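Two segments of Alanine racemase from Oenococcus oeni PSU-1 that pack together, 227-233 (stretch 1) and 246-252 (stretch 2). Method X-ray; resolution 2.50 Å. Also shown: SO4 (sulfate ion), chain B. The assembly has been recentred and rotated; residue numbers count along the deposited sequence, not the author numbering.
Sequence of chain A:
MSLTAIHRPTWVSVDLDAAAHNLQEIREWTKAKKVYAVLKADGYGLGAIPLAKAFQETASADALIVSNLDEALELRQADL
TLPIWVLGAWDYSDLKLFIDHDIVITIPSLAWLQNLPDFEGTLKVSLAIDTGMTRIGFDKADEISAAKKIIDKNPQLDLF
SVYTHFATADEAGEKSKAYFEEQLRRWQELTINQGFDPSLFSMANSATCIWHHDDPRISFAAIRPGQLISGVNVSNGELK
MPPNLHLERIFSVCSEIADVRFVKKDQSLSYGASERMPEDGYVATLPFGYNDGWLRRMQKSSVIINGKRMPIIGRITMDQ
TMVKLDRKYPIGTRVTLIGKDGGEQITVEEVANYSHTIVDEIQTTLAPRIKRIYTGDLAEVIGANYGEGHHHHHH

Stretch 1, residues 227-233: QLISGVN
Stretch 2 246-252: HLERIFS

Residues 227-233 and 246-252 of alanine racemase pack through a short backbone contact that buries 362 Å², both sides summed; the register descends in stretch 2 as it rises in stretch 1, so the chains run locally antiparallel at 230-231 and 249-250. Stretch 1 opens as a 3-10 segment, 227-230, with phi/psi from -55/-27 at Gln227 to -76/-13 at Ser230; Gly231 (92/5) then turns the chain into extended Val232 (-80/166). Gly231 N donates to Leu228 O at 3.1 Å. Stretch 2 runs extended through Leu247 (-73/135), Glu248 (-94/135) and Arg249 (-67/123), kinks at Ile250 (-94/-13) and enters a strand at Phe251 (-119/157). The register sets Ser230 CA 5.5 Å from Ile250 CA and Gly231 CA 4.1 Å from Arg249 CA.

Leu247, Ser230 and Gly231 cover the most surface. Leu247 (chi1 m, chi2 t) points its CA-to-CB bond toward stretch 1, and its CD1 lies 3.9 Å from CD1 of Leu228 (p, p), an apolar contact between methyls. Ser230 gives its carbonyl to the one hydrogen bond across the stretches: Ile250 N to Ser230 O, 3.0 Å, 162° at the hydrogen. Its side chain (chi1 p) turns back to its own stretch, where OG accepts a weak, 3.5 Å hydrogen bond from Val232 N. At Gly231, CA comes 3.3 Å from Glu248 O in a CA-H...O contact; a CB here would clash with Glu248 O and Arg249 CA, and the backbone angles themselves call for glycine.

Ile250 (p, t) points its CA-to-CB bond toward stretch 1, its CG2 3.6 Å from Ile229 O. The Phe251 ring (chi1 p, chi2 91°) presents its edge, whose slightly positive hydrogens suit a carbonyl: CE2 lies 3.6 Å from Ser230 O and, in apolar contact, 3.8 Å from CG1 of Val232 (m). Arg249 sets its CA-to-CB bond sideways (chi1 t, chi2 t, chi3 32°, between wells, chi4 83°), and its NH1 donates to Phe251 O at 3.0 Å. Beyond the interface, Gln227 N donates to sulfate O1 at 3.3 Å.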

# COMPACT_ATOMS: atom_id res chain seq x y z
N GLN A 227 7.96 18.47 19.32
CA GLN A 227 6.87 17.58 19.03
C GLN A 227 5.75 17.64 20.03
O GLN A 227 4.61 17.28 19.69
CB GLN A 227 7.29 16.15 19.07
CG GLN A 227 8.15 15.70 18.02
CD GLN A 227 8.16 14.18 17.97
OE1 GLN A 227 9.22 13.56 18.00
NE2 GLN A 227 6.97 13.57 17.87
N LEU A 228 6.06 18.02 21.26
CA LEU A 228 5.03 18.00 22.28
C LEU A 228 4.04 19.12 22.09
O LEU A 228 3.00 19.17 22.79
CB LEU A 228 5.64 18.11 23.69
CG LEU A 228 6.14 19.47 24.20
CD1 LEU A 228 5.04 20.42 24.56
CD2 LEU A 228 7.02 19.23 25.43
N ILE A 229 4.37 20.08 21.22
CA ILE A 229 3.46 21.18 21.00
C ILE A 229 2.10 20.69 20.51
O ILE A 229 1.08 21.25 20.85
CB ILE A 229 4.00 22.15 19.97
CG1 ILE A 229 5.21 22.92 20.55
CG2 ILE A 229 2.90 23.06 19.57
CD1 ILE A 229 6.04 23.77 19.53
N SER A 230 2.10 19.64 19.71
CA SER A 230 0.88 19.13 19.12
C SER A 230 0.04 18.35 20.10
O SER A 230 -1.12 18.05 19.82
CB SER A 230 1.20 18.24 17.94
OG SER A 230 1.68 16.98 18.34
N GLY A 231 0.63 18.01 21.24
CA GLY A 231 -0.10 17.29 22.28
C GLY A 231 0.03 15.77 22.19
O GLY A 231 -0.63 15.02 22.94
N VAL A 232 0.85 15.29 21.28
CA VAL A 232 1.05 13.86 21.20
C VAL A 232 2.04 13.39 22.28
O VAL A 232 2.79 14.20 22.84
CB VAL A 232 1.63 13.40 19.83
CG1 VAL A 232 0.73 13.82 18.70
CG2 VAL A 232 3.07 13.88 19.65
N ASN A 233 2.07 12.07 22.49
CA ASN A 233 3.08 11.40 23.29
C ASN A 233 4.38 11.22 22.53
O ASN A 233 4.50 10.34 21.72
CB ASN A 233 2.58 10.02 23.73
CG ASN A 233 3.38 9.46 24.90
OD1 ASN A 233 2.79 8.91 25.84
ND2 ASN A 233 4.70 9.64 24.87
N HIS A 246 -0.95 18.54 31.84
CA HIS A 246 -2.16 18.42 31.03
C HIS A 246 -1.96 19.02 29.66
O HIS A 246 -2.48 20.09 29.34
CB HIS A 246 -3.35 19.02 31.77
CG HIS A 246 -3.53 18.46 33.15
ND1 HIS A 246 -3.80 19.24 34.25
CD2 HIS A 246 -3.43 17.18 33.60
CE1 HIS A 246 -3.88 18.48 35.32
NE2 HIS A 246 -3.66 17.22 34.96
N LEU A 247 -1.20 18.32 28.84
CA LEU A 247 -1.04 18.71 27.47
C LEU A 247 -2.35 18.39 26.73
O LEU A 247 -2.95 17.35 26.95
CB LEU A 247 0.17 18.02 26.83
CG LEU A 247 1.53 18.57 27.32
CD1 LEU A 247 2.73 18.01 26.53
CD2 LEU A 247 1.58 20.10 27.31
N GLU A 248 -2.82 19.32 25.92
CA GLU A 248 -4.02 19.09 25.08
C GLU A 248 -3.59 18.60 23.70
O GLU A 248 -2.66 19.15 23.12
CB GLU A 248 -4.82 20.41 24.97
CG GLU A 248 -5.73 20.72 26.17
CD GLU A 248 -6.04 22.22 26.36
OE1 GLU A 248 -5.85 23.04 25.44
OE2 GLU A 248 -6.52 22.60 27.47
N ARG A 249 -4.25 17.57 23.16
CA ARG A 249 -4.12 17.22 21.72
C ARG A 249 -4.76 18.35 20.92
O ARG A 249 -5.89 18.68 21.16
CB ARG A 249 -4.77 15.86 21.38
CG ARG A 249 -4.65 15.45 19.87
CD ARG A 249 -5.30 14.06 19.53
NE ARG A 249 -6.45 13.77 20.38
CZ ARG A 249 -7.71 14.21 20.17
NH1 ARG A 249 -8.03 14.96 19.11
NH2 ARG A 249 -8.66 13.88 21.05
N ILE A 250 -4.01 18.98 20.01
CA ILE A 250 -4.48 20.20 19.38
C ILE A 250 -5.19 19.97 18.05
O ILE A 250 -5.85 20.87 17.54
CB ILE A 250 -3.34 21.26 19.21
CG1 ILE A 250 -2.42 20.97 18.03
CG2 ILE A 250 -2.51 21.35 20.48
CD1 ILE A 250 -1.38 22.04 17.85
N PHE A 251 -5.08 18.78 17.50
CA PHE A 251 -5.57 18.56 16.13
C PHE A 251 -6.66 17.50 16.16
O PHE A 251 -6.70 16.71 17.08
CB PHE A 251 -4.43 18.10 15.22
CG PHE A 251 -3.76 16.87 15.71
CD1 PHE A 251 -4.18 15.64 15.31
CD2 PHE A 251 -2.75 16.95 16.64
CE1 PHE A 251 -3.58 14.48 15.81
CE2 PHE A 251 -2.15 15.81 17.15
CZ PHE A 251 -2.56 14.57 16.74
N SER A 252 -7.52 17.52 15.14
CA SER A 252 -8.55 16.54 14.88
C SER A 252 -8.66 16.39 13.37
O SER A 252 -8.34 17.32 12.61
CB SER A 252 -9.87 17.07 15.32
OG SER A 252 -9.99 17.15 16.72
S SO4 B . 11.83 17.60 20.24
O1 SO4 B . 10.87 16.99 19.35
O2 SO4 B . 12.72 16.65 20.85
O3 SO4 B . 12.71 18.42 19.46
O4 SO4 B . 11.00 18.25 21.24